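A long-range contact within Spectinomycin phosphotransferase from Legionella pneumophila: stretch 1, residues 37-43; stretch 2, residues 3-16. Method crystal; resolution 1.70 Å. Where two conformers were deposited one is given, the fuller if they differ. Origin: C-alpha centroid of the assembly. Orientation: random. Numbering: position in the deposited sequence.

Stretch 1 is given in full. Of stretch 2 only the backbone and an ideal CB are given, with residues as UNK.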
ATOM      1  N   ALA A  37       2.885  11.102  12.567  1.00 42.25           N
ATOM      2  CA  ALA A  37       2.966   9.893  13.378  1.00 37.73           C
ATOM      3  C   ALA A  37       4.306   9.766  14.085  1.00 35.34           C
ATOM      4  O   ALA A  37       5.353  10.116  13.540  1.00 35.44           O
ATOM      5  CB  ALA A  37       2.720   8.673  12.521  1.00 37.60           C
ATOM      6  N   PHE A  38       4.253   9.267  15.313  1.00 31.45           N
ATOM      7  CA  PHE A  38       5.444   9.065  16.114  1.00 28.40           C
ATOM      8  C   PHE A  38       5.366   7.642  16.653  1.00 26.02           C
ATOM      9  O   PHE A  38       4.377   7.264  17.288  1.00 23.89           O
ATOM     10  CB  PHE A  38       5.482  10.089  17.250  1.00 30.43           C
ATOM     11  CG  PHE A  38       5.333  11.505  16.780  1.00 32.95           C
ATOM     12  CD1 PHE A  38       4.078  12.022  16.487  1.00 32.28           C
ATOM     13  CD2 PHE A  38       6.455  12.313  16.593  1.00 33.45           C
ATOM     14  CE1 PHE A  38       3.937  13.320  16.018  1.00 35.24           C
ATOM     15  CE2 PHE A  38       6.325  13.614  16.123  1.00 33.24           C
ATOM     16  CZ  PHE A  38       5.064  14.117  15.834  1.00 34.12           C
ATOM     17  N   ALA A  39       6.396   6.845  16.374  1.00 24.91           N
ATOM     18  CA  ALA A  39       6.417   5.453  16.809  1.00 24.30           C
ATOM     19  C   ALA A  39       7.352   5.256  17.988  1.00 24.83           C
ATOM     20  O   ALA A  39       8.398   5.914  18.094  1.00 24.07           O
ATOM     21  CB  ALA A  39       6.824   4.543  15.644  1.00 25.59           C
ATOM     22  N   TYR A  40       6.961   4.346  18.875  1.00 24.15           N
ATOM     23  CA  TYR A  40       7.728   4.053  20.071  1.00 23.65           C
ATOM     24  C   TYR A  40       7.727   2.566  20.344  1.00 25.19           C
ATOM     25  O   TYR A  40       6.777   1.865  19.970  1.00 24.32           O
ATOM     26  CB  TYR A  40       7.091   4.726  21.299  1.00 22.20           C
ATOM     27  CG  TYR A  40       6.982   6.232  21.283  1.00 20.55           C
ATOM     28  CD1 TYR A  40       5.960   6.872  20.586  1.00 19.12           C
ATOM     29  CD2 TYR A  40       7.912   7.017  21.979  1.00 21.37           C
ATOM     30  CE1 TYR A  40       5.863   8.262  20.575  1.00 20.28           C
ATOM     31  CE2 TYR A  40       7.829   8.398  21.976  1.00 21.81           C
ATOM     32  CZ  TYR A  40       6.803   9.016  21.268  1.00 21.84           C
ATOM     33  OH  TYR A  40       6.736  10.383  21.243  1.00 25.71           O
ATOM     34  N   GLN A  41       8.784   2.086  21.000  1.00 25.78           N
ATOM     35  CA  GLN A  41       8.850   0.684  21.405  1.00 27.71           C
ATOM     36  C   GLN A  41       8.681   0.713  22.918  1.00 29.13           C
ATOM     37  O   GLN A  41       9.458   1.368  23.623  1.00 28.95           O
ATOM     38  CB  GLN A  41      10.198   0.031  21.068  1.00 29.06           C
ATOM     39  CG  GLN A  41      10.282  -1.424  21.579  1.00 31.29           C
ATOM     40  CD  GLN A  41      11.665  -2.042  21.417  1.00 34.54           C
ATOM     41  OE1 GLN A  41      12.208  -2.087  20.316  1.00 34.06           O
ATOM     42  NE2 GLN A  41      12.236  -2.527  22.522  1.00 35.22           N
ATOM     43  N   ALA A  42       7.654   0.029  23.414  1.00 29.59           N
ATOM     44  CA  ALA A  42       7.391  -0.018  24.847  1.00 29.84           C
ATOM     45  C   ALA A  42       7.345  -1.489  25.256  1.00 29.66           C
ATOM     46  O   ALA A  42       6.551  -2.264  24.727  1.00 29.81           O
ATOM     47  CB  ALA A  42       6.067   0.675  25.160  1.00 28.35           C
ATOM     48  N   ASP A  43       8.188  -1.863  26.208  1.00 32.28           N
ATOM     49  CA  ASP A  43       8.272  -3.255  26.650  1.00 33.23           C
ATOM     50  C   ASP A  43       7.718  -3.559  28.033  1.00 33.95           C
ATOM     51  O   ASP A  43       7.982  -2.829  28.993  1.00 32.08           O
ATOM     52  CB  ASP A  43       9.735  -3.705  26.617  1.00 35.78           C
ATOM     53  CG  ASP A  43      10.391  -3.444  25.286  1.00 36.72           C
ATOM     54  OD1 ASP A  43       9.986  -4.074  24.291  1.00 38.84           O
ATOM     55  OD2 ASP A  43      11.308  -2.601  25.238  1.00 38.67           O
ATOM     56  N   UNK A   3       8.986  17.543  18.524  1.00 42.63           N
ATOM     57  CA  UNK A   3       7.698  17.470  17.771  1.00 40.56           C
ATOM     58  C   UNK A   3       6.747  16.507  18.468  1.00 39.06           C
ATOM     59  O   UNK A   3       5.523  16.650  18.392  1.00 38.86           O
ATOM     60  CB  UNK A   3       7.926  17.022  16.326  1.00 40.56           C
ATOM     61  N   UNK A   4       7.329  15.535  19.158  1.00 37.06           N
ATOM     62  CA  UNK A   4       6.562  14.520  19.872  1.00 35.11           C
ATOM     63  C   UNK A   4       5.566  15.138  20.850  1.00 34.65           C
ATOM     64  O   UNK A   4       5.884  16.101  21.557  1.00 34.58           O
ATOM     65  CB  UNK A   4       7.508  13.579  20.620  1.00 35.11           C
ATOM     66  N   UNK A   5       4.337  14.598  20.894  1.00 33.06           N
ATOM     67  CA  UNK A   5       3.295  15.103  21.796  1.00 32.13           C
ATOM     68  C   UNK A   5       3.583  14.833  23.276  1.00 30.71           C
ATOM     69  O   UNK A   5       3.054  15.518  24.157  1.00 29.46           O
ATOM     70  CB  UNK A   5       1.950  14.476  21.423  1.00 32.13           C
ATOM     71  N   UNK A   6       4.418  13.831  23.535  1.00 29.82           N
ATOM     72  CA  UNK A   6       4.795  13.447  24.894  1.00 30.19           C
ATOM     73  C   UNK A   6       6.235  12.948  24.939  1.00 28.79           C
ATOM     74  O   UNK A   6       6.843  12.687  23.903  1.00 29.54           O
ATOM     75  CB  UNK A   6       3.848  12.371  25.428  1.00 30.19           C
ATOM     76  N   UNK A   7       6.775  12.833  26.150  1.00 28.36           N
ATOM     77  CA  UNK A   7       8.118  12.307  26.361  1.00 27.88           C
ATOM     78  C   UNK A   7       7.873  10.796  26.502  1.00 27.67           C
ATOM     79  O   UNK A   7       6.894  10.385  27.119  1.00 25.30           O
ATOM     80  CB  UNK A   7       8.820  12.921  27.574  1.00 27.88           C
ATOM     81  N   UNK A   8       8.760   9.980  25.943  1.00 28.12           N
ATOM     82  CA  UNK A   8       8.576   8.527  25.972  1.00 28.72           C
ATOM     83  C   UNK A   8       8.129   7.925  27.308  1.00 28.87           C
ATOM     84  O   UNK A   8       7.293   7.016  27.344  1.00 29.68           O
ATOM     85  CB  UNK A   8       9.892   7.862  25.562  1.00 28.72           C
ATOM     86  N   UNK A   9       8.683   8.422  28.406  0.75 29.62           N
ATOM     87  CA  UNK A   9       8.328   7.906  29.718  0.75 27.96           C
ATOM     88  C   UNK A   9       6.893   8.218  30.129  0.75 27.17           C
ATOM     89  O   UNK A   9       6.352   7.606  31.045  0.75 27.18           O
ATOM     90  CB  UNK A   9       9.290   8.471  30.765  0.75 27.96           C
ATOM     91  N   UNK A  10       6.263   9.164  29.441  1.00 26.64           N
ATOM     92  CA  UNK A  10       4.872   9.484  29.732  1.00 23.69           C
ATOM     93  C   UNK A  10       4.009   8.327  29.235  1.00 22.76           C
ATOM     94  O   UNK A  10       2.860   8.195  29.627  1.00 21.32           O
ATOM     95  CB  UNK A  10       4.456  10.806  29.084  1.00 23.69           C
ATOM     96  N   UNK A  11       4.574   7.491  28.367  1.00 23.61           N
ATOM     97  CA  UNK A  11       3.836   6.335  27.853  1.00 25.20           C
ATOM     98  C   UNK A  11       3.603   5.309  28.921  1.00 26.34           C
ATOM     99  O   UNK A  11       2.650   4.524  28.842  1.00 26.84           O
ATOM    100  CB  UNK A  11       4.581   5.694  26.681  1.00 25.20           C
ATOM    101  N   UNK A  12       4.486   5.275  29.909  1.00 26.50           N
ATOM    102  CA  UNK A  12       4.317   4.311  30.969  1.00 28.00           C
ATOM    103  C   UNK A  12       2.987   4.593  31.622  1.00 26.48           C
ATOM    104  O   UNK A  12       2.155   3.696  31.722  1.00 24.83           O
ATOM    105  CB  UNK A  12       5.465   4.367  31.979  1.00 28.00           C
ATOM    106  N   UNK A  13       2.773   5.842  32.037  1.00 24.48           N
ATOM    107  CA  UNK A  13       1.507   6.197  32.670  1.00 24.23           C
ATOM    108  C   UNK A  13       0.321   5.962  31.755  1.00 21.21           C
ATOM    109  O   UNK A  13      -0.684   5.412  32.177  1.00 21.75           O
ATOM    110  CB  UNK A  13       1.532   7.661  33.113  1.00 24.23           C
ATOM    111  N   UNK A  14       0.418   6.404  30.503  1.00 20.51           N
ATOM    112  CA  UNK A  14      -0.694   6.240  29.575  1.00 19.00           C
ATOM    113  C   UNK A  14      -1.054   4.788  29.254  1.00 17.66           C
ATOM    114  O   UNK A  14      -2.242   4.436  29.151  1.00 17.24           O
ATOM    115  CB  UNK A  14      -0.365   6.970  28.271  1.00 19.00           C
ATOM    116  N   UNK A  15      -0.050   3.939  29.055  1.00 17.21           N
ATOM    117  CA  UNK A  15      -0.365   2.558  28.765  1.00 17.50           C
ATOM    118  C   UNK A  15      -0.975   1.888  30.005  1.00 18.40           C
ATOM    119  O   UNK A  15      -1.861   1.049  29.883  1.00 19.39           O
ATOM    120  CB  UNK A  15       0.887   1.811  28.301  1.00 17.50           C
ATOM    121  N   UNK A  16      -0.529   2.265  31.200  1.00 19.76           N
ATOM    122  CA  UNK A  16      -1.124   1.651  32.386  1.00 21.01           C
ATOM    123  C   UNK A  16      -2.584   2.073  32.527  1.00 21.49           C
ATOM    124  O   UNK A  16      -3.480   1.242  32.645  1.00 22.62           O
ATOM    125  CB  UNK A  16      -0.337   2.031  33.642  1.00 21.01           C
TER

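Strand 38-43 presents Phe38, Tyr40 and Ala42 to stretch 2, which runs past them first as a non-helical segment with a turn, then as a helix.

At position 3, CA-to-CB points sideways, and the ideal CB lies 3.8 Å from Phe38 CE2. Any side chain with a methylene portion could lie along the ring. The residue is Lys3; its CG meets Phe38 CZ at the ring edge (3.4 Å), while its end leads away.

Position 4 has a sideways CB 3.3 Å from Tyr40 OH and 4.4 Å from Phe38 CD2. A polar side chain able to reach the hydroxyl would suit, though a small or aliphatic one could also be accommodated beside the rings. The residue is Gln4, whose NE2 donates a weak hydrogen bond to Tyr40 OH (2.7 Å, 120° at the hydrogen). Its CA sits over the Phe38 face, 4.2 Å from the ring centroid.

At position 5, phi of -69° permits proline, and the ideal CB has nothing of stretch 1 within 5.5 Å, so many residues would fit. Pro5 brings the ring closure to use: its CD lies 4.0 Å from the Phe38 centroid, 17° off the normal, forming a CH-pi contact on the same face as Gln4 CA.

The CB of position 6 is sideways and 5.5 Å from Tyr40 OH, leaving room for a medium or long aliphatic chain. Ile6 fills it in part, with CG1 4.2 Å from Tyr40 OH.

Position 7 points away and is unconstrained by stretch 1; it is Gln7, which opens a type I turn ending at position 10.

At position 8, the ideal CB is 4.2 Å from Tyr40 CE2. A small residue makes contact without further reach, and Ala8 does so, its CB 4.1 Å from Tyr40 CE2.

Positions 9 and 10 are out of reach and could be polar; they are Gln9 and Gln10. The latter's OE1 accepts a hydrogen bond from Gln7 N (2.9 Å), bracing the turn.

Position 11, in the helix, points toward the strand, its CB 5.5 Å from Ala42 CB, with room beside Tyr40 as well. Leucine, methionine or another long apolar chain would suit. Leu11 turns its CD1 to Tyr40, 3.7 Å from Tyr40 CB.

Position 15, one helical turn beyond 11, again points toward the strand, and a long apolar chain would reach Ala42. Leu15 CD1 lies 3.8 Å from Ala42 CB.

Position 12 points sideways without contact and 13, 14 and 16 are out of reach, so stretch 1 sets no preference among polar, charged or apolar chains; they are Ile12, Glu13, Leu14 and Lys16.

Stretch 2 (3-16) KQPIQAQQLIELLK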
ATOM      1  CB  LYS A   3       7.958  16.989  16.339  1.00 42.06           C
ATOM      2  CG  LYS A   3       6.753  17.063  15.420  1.00 41.88           C
ATOM      3  CD  LYS A   3       5.994  18.367  15.618  1.00 42.53           C
ATOM      4  CE  LYS A   3       5.225  18.752  14.366  1.00 43.28           C
ATOM      5  NZ  LYS A   3       6.157  19.130  13.259  1.00 42.81           N
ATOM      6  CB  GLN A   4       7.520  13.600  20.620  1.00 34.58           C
ATOM      7  CG  GLN A   4       8.683  13.144  19.771  1.00 33.79           C
ATOM      8  CD  GLN A   4       9.632  12.224  20.509  1.00 33.72           C
ATOM      9  OE1 GLN A   4      10.794  12.092  20.137  1.00 34.70           O
ATOM     10  NE2 GLN A   4       9.138  11.576  21.552  1.00 31.83           N
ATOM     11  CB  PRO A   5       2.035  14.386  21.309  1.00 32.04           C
ATOM     12  CG  PRO A   5       2.566  13.105  20.742  1.00 32.11           C
ATOM     13  CD  PRO A   5       3.806  13.549  20.005  1.00 32.49           C
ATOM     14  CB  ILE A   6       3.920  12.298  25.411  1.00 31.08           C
ATOM     15  CG1 ILE A   6       4.136  11.064  24.527  1.00 31.15           C
ATOM     16  CG2 ILE A   6       2.456  12.723  25.417  1.00 33.69           C
ATOM     17  CD1 ILE A   6       3.346   9.865  24.938  1.00 33.06           C
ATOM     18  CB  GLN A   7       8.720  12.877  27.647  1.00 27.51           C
ATOM     19  CG  GLN A   7      10.236  12.817  27.693  1.00 29.94           C
ATOM     20  CD  GLN A   7      10.761  11.410  27.741  1.00 29.67           C
ATOM     21  OE1 GLN A   7      11.540  10.987  26.878  1.00 33.05           O
ATOM     22  NE2 GLN A   7      10.348  10.670  28.757  1.00 28.69           N
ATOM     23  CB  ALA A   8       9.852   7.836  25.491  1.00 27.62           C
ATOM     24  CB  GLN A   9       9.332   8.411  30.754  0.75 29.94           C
ATOM     25  CG  GLN A   9      10.755   8.026  30.386  0.75 32.34           C
ATOM     26  CD  GLN A   9      10.873   6.557  30.015  0.75 33.32           C
ATOM     27  OE1 GLN A   9      11.820   6.147  29.347  0.75 34.21           O
ATOM     28  NE2 GLN A   9       9.910   5.755  30.454  0.75 34.25           N
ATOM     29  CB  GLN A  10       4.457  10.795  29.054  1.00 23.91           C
ATOM     30  CG  GLN A  10       4.785  12.012  29.900  1.00 22.87           C
ATOM     31  CD  GLN A  10       4.416  13.317  29.234  1.00 18.20           C
ATOM     32  OE1 GLN A  10       5.138  13.802  28.354  1.00 20.15           O
ATOM     33  NE2 GLN A  10       3.301  13.904  29.655  1.00 19.15           N
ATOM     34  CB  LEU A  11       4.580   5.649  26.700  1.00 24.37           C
ATOM     35  CG  LEU A  11       4.257   6.139  25.295  1.00 23.75           C
ATOM     36  CD1 LEU A  11       5.093   5.339  24.331  1.00 21.87           C
ATOM     37  CD2 LEU A  11       2.767   5.956  24.967  1.00 21.88           C
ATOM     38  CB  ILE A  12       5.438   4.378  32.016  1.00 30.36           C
ATOM     39  CG1 ILE A  12       6.768   3.981  31.367  1.00 31.04           C
ATOM     40  CG2 ILE A  12       5.117   3.442  33.180  1.00 30.22           C
ATOM     41  CD1 ILE A  12       7.955   4.103  32.298  1.00 33.38           C
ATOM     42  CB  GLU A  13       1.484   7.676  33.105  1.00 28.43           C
ATOM     43  CG  GLU A  13       0.086   8.155  33.595  1.00 34.10           C
ATOM     44  CD  GLU A  13       0.033   9.645  33.996  1.00 37.41           C
ATOM     45  OE1 GLU A  13       0.799  10.056  34.903  1.00 39.30           O
ATOM     46  OE2 GLU A  13      -0.786  10.406  33.416  1.00 38.58           O
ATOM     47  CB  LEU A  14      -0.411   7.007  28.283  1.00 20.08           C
ATOM     48  CG  LEU A  14      -0.357   8.520  28.521  1.00 22.06           C
ATOM     49  CD1 LEU A  14       0.274   9.221  27.325  1.00 24.40           C
ATOM     50  CD2 LEU A  14      -1.755   9.030  28.766  1.00 23.00           C
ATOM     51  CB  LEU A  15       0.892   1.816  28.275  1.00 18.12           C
ATOM     52  CG  LEU A  15       1.291   2.329  26.868  1.00 20.03           C
ATOM     53  CD1 LEU A  15       2.559   1.638  26.382  1.00 20.39           C
ATOM     54  CD2 LEU A  15       0.168   2.058  25.884  1.00 24.70           C
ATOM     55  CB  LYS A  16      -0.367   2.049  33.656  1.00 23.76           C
ATOM     56  CG  LYS A  16      -0.910   1.368  34.924  1.00 25.87           C
ATOM     57  CD  LYS A  16      -0.950  -0.137  34.738  1.00 28.87           C
ATOM     58  CE  LYS A  16      -1.383  -0.866  36.016  1.00 31.51           C
ATOM     59  NZ  LYS A  16      -0.255  -0.992  36.977  1.00 31.34           N
TER
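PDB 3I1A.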